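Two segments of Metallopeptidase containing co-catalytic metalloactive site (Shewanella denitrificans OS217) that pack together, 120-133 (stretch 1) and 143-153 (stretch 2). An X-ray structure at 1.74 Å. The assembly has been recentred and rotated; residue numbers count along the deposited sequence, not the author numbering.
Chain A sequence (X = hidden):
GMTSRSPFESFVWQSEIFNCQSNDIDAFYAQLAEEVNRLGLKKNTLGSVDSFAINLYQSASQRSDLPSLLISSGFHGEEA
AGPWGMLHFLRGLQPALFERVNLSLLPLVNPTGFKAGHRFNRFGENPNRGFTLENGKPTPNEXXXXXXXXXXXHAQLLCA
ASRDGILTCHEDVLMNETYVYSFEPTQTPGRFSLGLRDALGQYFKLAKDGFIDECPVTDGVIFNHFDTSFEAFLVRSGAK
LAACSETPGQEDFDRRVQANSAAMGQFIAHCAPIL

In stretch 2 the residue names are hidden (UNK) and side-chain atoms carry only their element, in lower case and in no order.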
ATOM      1  N   PHE A 120     -12.620   7.534   4.272  1.00 30.22           N
ATOM      2  CA  PHE A 120     -12.588   7.319   5.744  1.00 27.59           C
ATOM      3  C   PHE A 120     -13.106   5.963   6.138  1.00 31.09           C
ATOM      4  O   PHE A 120     -13.735   5.250   5.365  1.00 29.91           O
ATOM      5  CB  PHE A 120     -13.377   8.367   6.435  1.00 30.39           C
ATOM      6  CG  PHE A 120     -12.869   9.743   6.212  1.00 33.82           C
ATOM      7  CD1 PHE A 120     -11.511   9.984   5.994  1.00 39.58           C
ATOM      8  CD2 PHE A 120     -13.740  10.800   6.245  1.00 42.72           C
ATOM      9  CE1 PHE A 120     -11.049  11.266   5.827  1.00 41.13           C
ATOM     10  CE2 PHE A 120     -13.276  12.105   6.054  1.00 41.67           C
ATOM     11  CZ  PHE A 120     -11.929  12.316   5.873  1.00 35.88           C
ATOM     12  N   ASN A 121     -12.888   5.616   7.401  1.00 29.02           N
ATOM     13  CA  ASN A 121     -13.563   4.491   7.934  1.00 30.55           C
ATOM     14  C   ASN A 121     -14.977   4.961   8.198  1.00 27.49           C
ATOM     15  O   ASN A 121     -15.363   6.120   8.037  1.00 29.26           O
ATOM     16  CB  ASN A 121     -12.872   3.938   9.205  1.00 29.47           C
ATOM     17  CG  ASN A 121     -12.779   4.961  10.333  1.00 35.95           C
ATOM     18  OD1 ASN A 121     -13.506   5.965  10.374  1.00 31.43           O
ATOM     19  ND2 ASN A 121     -11.912   4.660  11.310  1.00 31.00           N
ATOM     20  N   ARG A 122     -15.760   4.062   8.674  1.00 32.73           N
ATOM     21  CA  ARG A 122     -17.175   4.410   8.833  1.00 36.32           C
ATOM     22  C   ARG A 122     -17.470   5.352  10.005  1.00 35.71           C
ATOM     23  O   ARG A 122     -18.609   5.778  10.203  1.00 38.10           O
ATOM     24  CB  ARG A 122     -17.954   3.144   8.912  1.00 40.13           C
ATOM     25  CG  ARG A 122     -18.099   2.553  10.221  1.00 49.16           C
ATOM     26  CD  ARG A 122     -19.499   1.988  10.261  1.00 46.59           C
ATOM     27  NE  ARG A 122     -19.547   1.065  11.352  1.00 48.00           N
ATOM     28  CZ  ARG A 122     -20.025   1.369  12.551  1.00 56.45           C
ATOM     29  NH1 ARG A 122     -20.580   2.569  12.805  1.00 49.78           N
ATOM     30  NH2 ARG A 122     -19.987   0.430  13.494  1.00 56.43           N
ATOM     31  N   PHE A 123     -16.439   5.586  10.822  1.00 32.93           N
ATOM     32  CA  PHE A 123     -16.471   6.547  11.901  1.00 36.33           C
ATOM     33  C   PHE A 123     -15.957   7.947  11.505  1.00 35.31           C
ATOM     34  O   PHE A 123     -15.914   8.869  12.346  1.00 38.31           O
ATOM     35  CB  PHE A 123     -15.728   6.002  13.139  1.00 32.64           C
ATOM     36  CG  PHE A 123     -15.926   4.508  13.402  1.00 35.80           C
ATOM     37  CD1 PHE A 123     -17.091   3.997  13.969  1.00 38.18           C
ATOM     38  CD2 PHE A 123     -14.920   3.626  13.103  1.00 40.14           C
ATOM     39  CE1 PHE A 123     -17.225   2.624  14.198  1.00 43.99           C
ATOM     40  CE2 PHE A 123     -15.045   2.252  13.333  1.00 44.65           C
ATOM     41  CZ  PHE A 123     -16.187   1.751  13.874  1.00 37.00           C
ATOM     42  N   GLY A 124     -15.660   8.169  10.220  1.00 31.72           N
ATOM     43  CA  GLY A 124     -15.262   9.487   9.717  1.00 34.49           C
ATOM     44  C   GLY A 124     -13.795   9.825   9.920  1.00 34.73           C
ATOM     45  O   GLY A 124     -13.428  10.982   9.814  1.00 33.38           O
ATOM     46  N   GLU A 125     -12.963   8.834  10.213  1.00 32.43           N
ATOM     47  CA  GLU A 125     -11.540   9.089  10.508  1.00 33.54           C
ATOM     48  C   GLU A 125     -10.685   8.660   9.307  1.00 29.30           C
ATOM     49  O   GLU A 125     -10.972   7.640   8.685  1.00 27.69           O
ATOM     50  CB  GLU A 125     -11.081   8.232  11.734  1.00 32.42           C
ATOM     51  CG  GLU A 125     -11.938   8.353  13.051  1.00 33.67           C
ATOM     52  CD  GLU A 125     -11.540   7.286  14.134  1.00 41.91           C
ATOM     53  OE1 GLU A 125     -11.426   6.068  13.798  1.00 31.22           O
ATOM     54  OE2 GLU A 125     -11.288   7.701  15.302  1.00 40.43           O
ATOM     55  N   ASN A 126      -9.598   9.391   9.079  1.00 33.20           N
ATOM     56  CA  ASN A 126      -8.555   9.042   8.101  1.00 31.33           C
ATOM     57  C   ASN A 126      -7.512   8.063   8.745  1.00 32.00           C
ATOM     58  O   ASN A 126      -6.694   8.494   9.596  1.00 28.94           O
ATOM     59  CB  ASN A 126      -7.842  10.296   7.667  1.00 30.83           C
ATOM     60  CG  ASN A 126      -6.844  10.065   6.534  1.00 31.89           C
ATOM     61  OD1 ASN A 126      -6.395   8.953   6.265  1.00 31.47           O
ATOM     62  ND2 ASN A 126      -6.521  11.158   5.833  1.00 36.37           N
ATOM     63  N   PRO A 127      -7.524   6.770   8.361  1.00 30.98           N
ATOM     64  CA  PRO A 127      -6.586   5.806   8.923  1.00 30.37           C
ATOM     65  C   PRO A 127      -5.074   6.066   8.628  1.00 26.69           C
ATOM     66  O   PRO A 127      -4.227   5.448   9.254  1.00 31.20           O
ATOM     67  CB  PRO A 127      -7.028   4.484   8.278  1.00 32.33           C
ATOM     68  CG  PRO A 127      -8.471   4.704   7.950  1.00 34.63           C
ATOM     69  CD  PRO A 127      -8.405   6.096   7.396  1.00 29.11           C
ATOM     70  N   ASN A 128      -4.743   6.932   7.678  1.00 29.84           N
ATOM     71  CA  ASN A 128      -3.346   7.195   7.388  1.00 29.02           C
ATOM     72  C   ASN A 128      -2.841   8.477   8.015  1.00 33.84           C
ATOM     73  O   ASN A 128      -1.970   9.161   7.482  1.00 33.66           O
ATOM     74  CB  ASN A 128      -3.130   7.202   5.882  1.00 30.60           C
ATOM     75  CG  ASN A 128      -1.683   6.956   5.507  1.00 30.10           C
ATOM     76  OD1 ASN A 128      -0.944   6.279   6.240  1.00 33.01           O
ATOM     77  ND2 ASN A 128      -1.232   7.651   4.463  1.00 33.63           N
ATOM     78  N   ARG A 129      -3.437   8.854   9.119  1.00 33.68           N
ATOM     79  CA  ARG A 129      -2.950  10.045   9.800  1.00 32.37           C
ATOM     80  C   ARG A 129      -2.656   9.794  11.255  1.00 30.23           C
ATOM     81  O   ARG A 129      -3.147   8.885  11.827  1.00 30.91           O
ATOM     82  CB  ARG A 129      -3.951  11.202   9.692  1.00 38.13           C
ATOM     83  CG  ARG A 129      -4.260  11.612   8.287  1.00 42.50           C
ATOM     84  CD  ARG A 129      -4.417  13.110   8.141  1.00 52.96           C
ATOM     85  NE  ARG A 129      -4.219  13.530   6.752  1.00 63.00           N
ATOM     86  CZ  ARG A 129      -4.711  14.649   6.221  1.00 66.03           C
ATOM     87  NH1 ARG A 129      -5.448  15.477   6.969  1.00 66.18           N
ATOM     88  NH2 ARG A 129      -4.466  14.944   4.937  1.00 60.67           N
ATOM     89  N   GLY A 130      -1.857  10.652  11.855  1.00 28.92           N
ATOM     90  CA  GLY A 130      -1.658  10.596  13.288  1.00 31.85           C
ATOM     91  C   GLY A 130      -0.545   9.724  13.814  1.00 34.13           C
ATOM     92  O   GLY A 130      -0.472   9.526  15.057  1.00 32.58           O
ATOM     93  N   PHE A 131       0.313   9.174  12.934  1.00 28.75           N
ATOM     94  CA  PHE A 131       1.305   8.207  13.431  1.00 33.05           C
ATOM     95  C   PHE A 131       2.536   8.962  13.827  1.00 40.28           C
ATOM     96  O   PHE A 131       3.143   9.688  13.007  1.00 41.43           O
ATOM     97  CB  PHE A 131       1.698   7.153  12.402  1.00 31.36           C
ATOM     98  CG  PHE A 131       0.558   6.248  11.943  1.00 28.66           C
ATOM     99  CD1 PHE A 131      -0.267   6.612  10.886  1.00 26.68           C
ATOM    100  CD2 PHE A 131       0.309   5.011  12.574  1.00 29.15           C
ATOM    101  CE1 PHE A 131      -1.307   5.742  10.459  1.00 31.42           C
ATOM    102  CE2 PHE A 131      -0.718   4.163  12.138  1.00 36.30           C
ATOM    103  CZ  PHE A 131      -1.540   4.537  11.113  1.00 33.39           C
ATOM    104  N   THR A 132       2.841   8.850  15.101  1.00 45.87           N
ATOM    105  CA  THR A 132       3.979   9.504  15.724  1.00 50.98           C
ATOM    106  C   THR A 132       4.487   8.696  16.918  1.00 54.02           C
ATOM    107  O   THR A 132       5.572   8.958  17.368  1.00 58.34           O
ATOM    108  CB  THR A 132       3.718  10.977  16.115  1.00 50.95           C
ATOM    109  OG1 THR A 132       2.868  11.020  17.244  1.00 51.85           O
ATOM    110  CG2 THR A 132       3.044  11.722  15.048  1.00 52.59           C
ATOM    111  N   LEU A 133       3.721   7.676  17.329  1.00 56.06           N
ATOM    112  CA  LEU A 133       3.650   7.078  18.675  1.00 58.98           C
ATOM    113  C   LEU A 133       3.949   5.582  18.659  1.00 59.85           C
ATOM    114  O   LEU A 133       4.907   5.092  19.212  1.00 57.64           O
ATOM    115  CB  LEU A 133       2.238   7.181  19.237  1.00 57.91           C
ATOM    116  CG  LEU A 133       1.161   8.197  18.860  1.00 61.17           C
ATOM    117  CD1 LEU A 133       0.850   8.173  17.431  1.00 52.51           C
ATOM    118  CD2 LEU A 133      -0.087   7.923  19.653  1.00 62.03           C
ATOM    119  N   UNK A 143      -4.764  13.123  15.218  1.00 40.26           N
ATOM    120  CA  UNK A 143      -5.181  11.931  15.959  1.00 44.51           C
ATOM    121  C   UNK A 143      -5.324  10.696  15.046  1.00 38.31           C
ATOM    122  O   UNK A 143      -5.780  10.792  13.899  1.00 40.58           O
ATOM    123  c   UNK A 143      -6.110  13.621  18.829  1.00 60.78           C
ATOM    124  c   UNK A 143      -6.839  15.542  18.048  1.00 61.59           C
ATOM    125  c   UNK A 143      -6.494  13.419  17.549  1.00 49.87           C
ATOM    126  n   UNK A 143      -6.330  14.951  19.114  1.00 64.06           N
ATOM    127  c   UNK A 143      -6.501  12.185  16.704  1.00 47.31           C
ATOM    128  n   UNK A 143      -6.951  14.638  17.089  1.00 67.37           N
ATOM    129  N   UNK A 144      -4.944   9.533  15.560  1.00 32.96           N
ATOM    130  CA  UNK A 144      -5.065   8.309  14.820  1.00 33.72           C
ATOM    131  C   UNK A 144      -6.523   7.865  14.781  1.00 28.88           C
ATOM    132  O   UNK A 144      -7.328   8.270  15.608  1.00 27.71           O
ATOM    133  o   UNK A 144      -4.644   7.101  16.868  1.00 39.71           O
ATOM    134  c   UNK A 144      -2.751   7.404  15.368  1.00 38.70           C
ATOM    135  c   UNK A 144      -4.267   7.182  15.489  1.00 33.46           C
ATOM    136  N   UNK A 145      -6.838   7.080  13.765  1.00 31.43           N
ATOM    137  CA  UNK A 145      -8.081   6.366  13.658  1.00 30.67           C
ATOM    138  C   UNK A 145      -8.067   5.136  14.557  1.00 28.55           C
ATOM    139  O   UNK A 145      -7.024   4.728  15.036  1.00 27.88           O
ATOM    140  c   UNK A 145      -8.315   5.906  12.221  1.00 33.22           C
ATOM    141  o   UNK A 145      -7.476   4.785  11.834  1.00 34.36           O
ATOM    142  N   UNK A 146      -9.210   4.499  14.687  1.00 29.39           N
ATOM    143  CA  UNK A 146      -9.282   3.235  15.359  1.00 31.81           C
ATOM    144  C   UNK A 146      -8.265   2.217  14.762  1.00 31.75           C
ATOM    145  O   UNK A 146      -7.492   1.564  15.504  1.00 30.78           O
ATOM    146  c   UNK A 146     -10.734   2.719  15.224  1.00 31.05           C
ATOM    147  c   UNK A 146     -10.633   1.600  17.356  1.00 39.25           C
ATOM    148  c   UNK A 146     -12.597   1.206  15.696  1.00 34.65           C
ATOM    149  c   UNK A 146     -11.057   1.435  15.899  1.00 39.12           C
ATOM    150  N   UNK A 147      -8.247   2.094  13.429  1.00 32.26           N
ATOM    151  CA  UNK A 147      -7.306   1.204  12.727  1.00 32.61           C
ATOM    152  C   UNK A 147      -5.852   1.576  13.015  1.00 32.31           C
ATOM    153  O   UNK A 147      -5.053   0.689  13.281  1.00 29.95           O
ATOM    154  o   UNK A 147     -11.284   1.624  10.824  1.00 44.75           O
ATOM    155  c   UNK A 147     -10.036   1.876  10.949  1.00 41.52           C
ATOM    156  c   UNK A 147      -7.550   1.157  11.217  1.00 36.27           C
ATOM    157  c   UNK A 147      -8.999   0.754  10.799  1.00 42.17           C
ATOM    158  o   UNK A 147      -9.598   3.008  11.231  1.00 39.87           O
ATOM    159  N   UNK A 148      -5.524   2.862  12.972  1.00 30.18           N
ATOM    160  CA  UNK A 148      -4.200   3.330  13.369  1.00 31.16           C
ATOM    161  C   UNK A 148      -3.784   2.923  14.769  1.00 28.81           C
ATOM    162  O   UNK A 148      -2.649   2.559  15.026  1.00 29.67           O
ATOM    163  N   UNK A 149      -4.685   3.074  15.719  1.00 26.70           N
ATOM    164  CA  UNK A 149      -4.394   2.640  17.054  1.00 30.67           C
ATOM    165  C   UNK A 149      -4.085   1.136  17.122  1.00 30.89           C
ATOM    166  O   UNK A 149      -3.213   0.712  17.904  1.00 33.15           O
ATOM    167  n   UNK A 149      -7.382   7.093  18.153  1.00 44.55           N
ATOM    168  c   UNK A 149      -5.685   4.479  18.163  1.00 25.73           C
ATOM    169  c   UNK A 149      -5.548   2.988  17.981  1.00 32.66           C
ATOM    170  c   UNK A 149      -6.967   6.343  19.305  1.00 35.05           C
ATOM    171  c   UNK A 149      -6.962   4.819  18.975  1.00 33.33           C
ATOM    172  N   UNK A 150      -4.821   0.332  16.354  1.00 29.46           N
ATOM    173  CA  UNK A 150      -4.625  -1.125  16.374  1.00 30.34           C
ATOM    174  C   UNK A 150      -3.280  -1.475  15.749  1.00 29.39           C
ATOM    175  O   UNK A 150      -2.582  -2.347  16.214  1.00 33.48           O
ATOM    176  c   UNK A 150      -7.304  -2.337  17.625  1.00 33.51           C
ATOM    177  c   UNK A 150      -8.232  -2.250  15.109  1.00 37.31           C
ATOM    178  c   UNK A 150      -7.175  -1.685  16.139  1.00 37.39           C
ATOM    179  c   UNK A 150      -5.736  -1.848  15.604  1.00 32.60           C
ATOM    180  N   UNK A 151      -2.902  -0.777  14.689  1.00 30.33           N
ATOM    181  CA  UNK A 151      -1.551  -0.899  14.140  1.00 27.82           C
ATOM    182  C   UNK A 151      -0.436  -0.498  15.091  1.00 29.52           C
ATOM    183  O   UNK A 151       0.568  -1.188  15.216  1.00 30.17           O
ATOM    184  c   UNK A 151      -1.822   0.307  10.501  1.00 31.75           C
ATOM    185  c   UNK A 151      -1.423  -0.077  12.842  1.00 28.55           C
ATOM    186  c   UNK A 151      -1.998  -1.987  11.245  1.00 33.13           C
ATOM    187  c   UNK A 151      -2.220  -0.547  11.627  1.00 30.42           C
ATOM    188  N   UNK A 152      -0.654   0.574  15.830  1.00 27.92           N
ATOM    189  CA  UNK A 152       0.312   1.057  16.807  1.00 30.55           C
ATOM    190  C   UNK A 152       0.495   0.084  17.993  1.00 32.44           C
ATOM    191  O   UNK A 152       1.578   0.047  18.616  1.00 33.14           O
ATOM    192  c   UNK A 152       0.289   3.630  16.247  1.00 32.45           C
ATOM    193  c   UNK A 152      -0.051   2.490  17.217  1.00 28.49           C
ATOM    194  c   UNK A 152       1.849   3.725  15.996  1.00 38.45           C
ATOM    195  c   UNK A 152      -0.237   4.965  16.766  1.00 40.67           C
ATOM    196  N   UNK A 153      -0.522  -0.723  18.308  1.00 29.43           N
ATOM    197  CA  UNK A 153      -0.440  -1.817  19.311  1.00 32.71           C
ATOM    198  C   UNK A 153       0.551  -2.900  18.865  1.00 33.49           C
ATOM    199  O   UNK A 153       1.004  -3.665  19.688  1.00 38.04           O
ATOM    200  c   UNK A 153      -1.822  -2.461  19.574  1.00 35.12           C
ATOM    201  o   UNK A 153      -4.650  -1.978  21.945  1.00 58.68           O
ATOM    202  c   UNK A 153      -4.097  -2.343  20.860  1.00 44.70           C
ATOM    203  c   UNK A 153      -2.815  -1.583  20.366  1.00 41.40           C
ATOM    204  o   UNK A 153      -4.541  -3.315  20.186  1.00 46.84           O
TER
HETATM  205  O   HOH W   1     -10.013   6.517  17.455  1.00 28.41           O
HETATM  206  O   HOH W   2      -9.405  10.231  15.719  1.00 53.07           O
HETATM  207  O   HOH W   3      -6.825  10.173  11.797  1.00 32.99           O
HETATM  208  O   HOH W   4      -4.593   6.411  11.988  1.00 22.33           O

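Position 143 carries one carbon and then a five-membered ring of three carbons and two nitrogens. Its CA-to-CB bond points away from stretch 1, so its backbone makes the approach. Only histidine has this ring. Water 3 donates to His143 O and to Asn126 O.

Position 144 has a CB bearing one oxygen and one carbon, and that carbon lies 3.1 Å from Gly130 O. The residue is threonine. The backbones are close here, with 4.4 Å between Thr144 CA and Gly130 CA. A CB on Gly130 would clash with Thr144 N and His143 C, and its backbone angles by themselves also call for glycine.

Position 145 has one carbon and one oxygen, and the oxygen sits 3.2 Å from Pro127 CA. This is serine. Ser145 N donates to water 4, which in turn donates to Arg129 O and, weakly, to Pro127 O. Ser145 is the N-cap of the helix that follows.

Position 146 has four carbons, forked at the second. One end carbon packs 3.6 Å from Phe123 CE2, and the backbone N donates to Glu125 OE1 at 2.9 Å. The fork at the second carbon means leucine; isoleucine would branch at CB. The methyl of Leu146 that meets Phe123 is CD2.

Position 147 has three carbons, the third carrying two oxygens. Asn121 ND2 donates to one oxygen at 2.8 Å, and weakly to the other at 3.1 Å. The count fits glutamate, and glutamine would end in one oxygen and one nitrogen. The nearer oxygen is Glu147 OE1, the other OE2. Ser145 OG also donates to Glu147 OE1, at 2.8 Å.

Position 148 has no side-chain atoms, and its CA comes within 3.7 Å of Phe131 CZ. It is glycine. A CB on Gly148 would be tight against that ring atom, at 3.4 Å from Phe131 CZ, and crowded by Thr144 CB. Gly148 N donates to Ser145 OG at 3.0 Å, the capping bond.

Position 149 has four carbons in a row ending in nitrogen. The nitrogen donates to water 1, which donates to Glu125 OE2. The residue is lysine. Lys149 NZ also donates to Thr144 OG1 at 3.0 Å.

Position 150 has four carbons with the fork at the second, out of reach of stretch 1. It is leucine.

Position 151 has four carbons, forked at the second, one end carbon 4.3 Å from Phe131 CZ. It is leucine.

Position 152 is again four carbons forked at the second. The fork carbon is 3.9 Å from Phe131 CD2, and one end carbon is 3.5 Å from Leu133 CD1. This is leucine.

Position 153 has three carbons, the third with two oxygens, and does not reach stretch 1. It is glutamate.

The contact buries 663 Å² and joins a polar region to an apolar one. At the start of the helix, Asn121 ND2 donates to both Glu125 OE1 and Glu147 OE1. It thus bridges two like charges, whose OE1 atoms (Glu125 and Glu147) are 4.4 Å apart. Four waters fill gaps between the stretches. Farther along, Phe131 and Leu133 pack against the helix, chiefly on Leu152.

Stretch 2, residues 143-153: HTSLEGKLLLE
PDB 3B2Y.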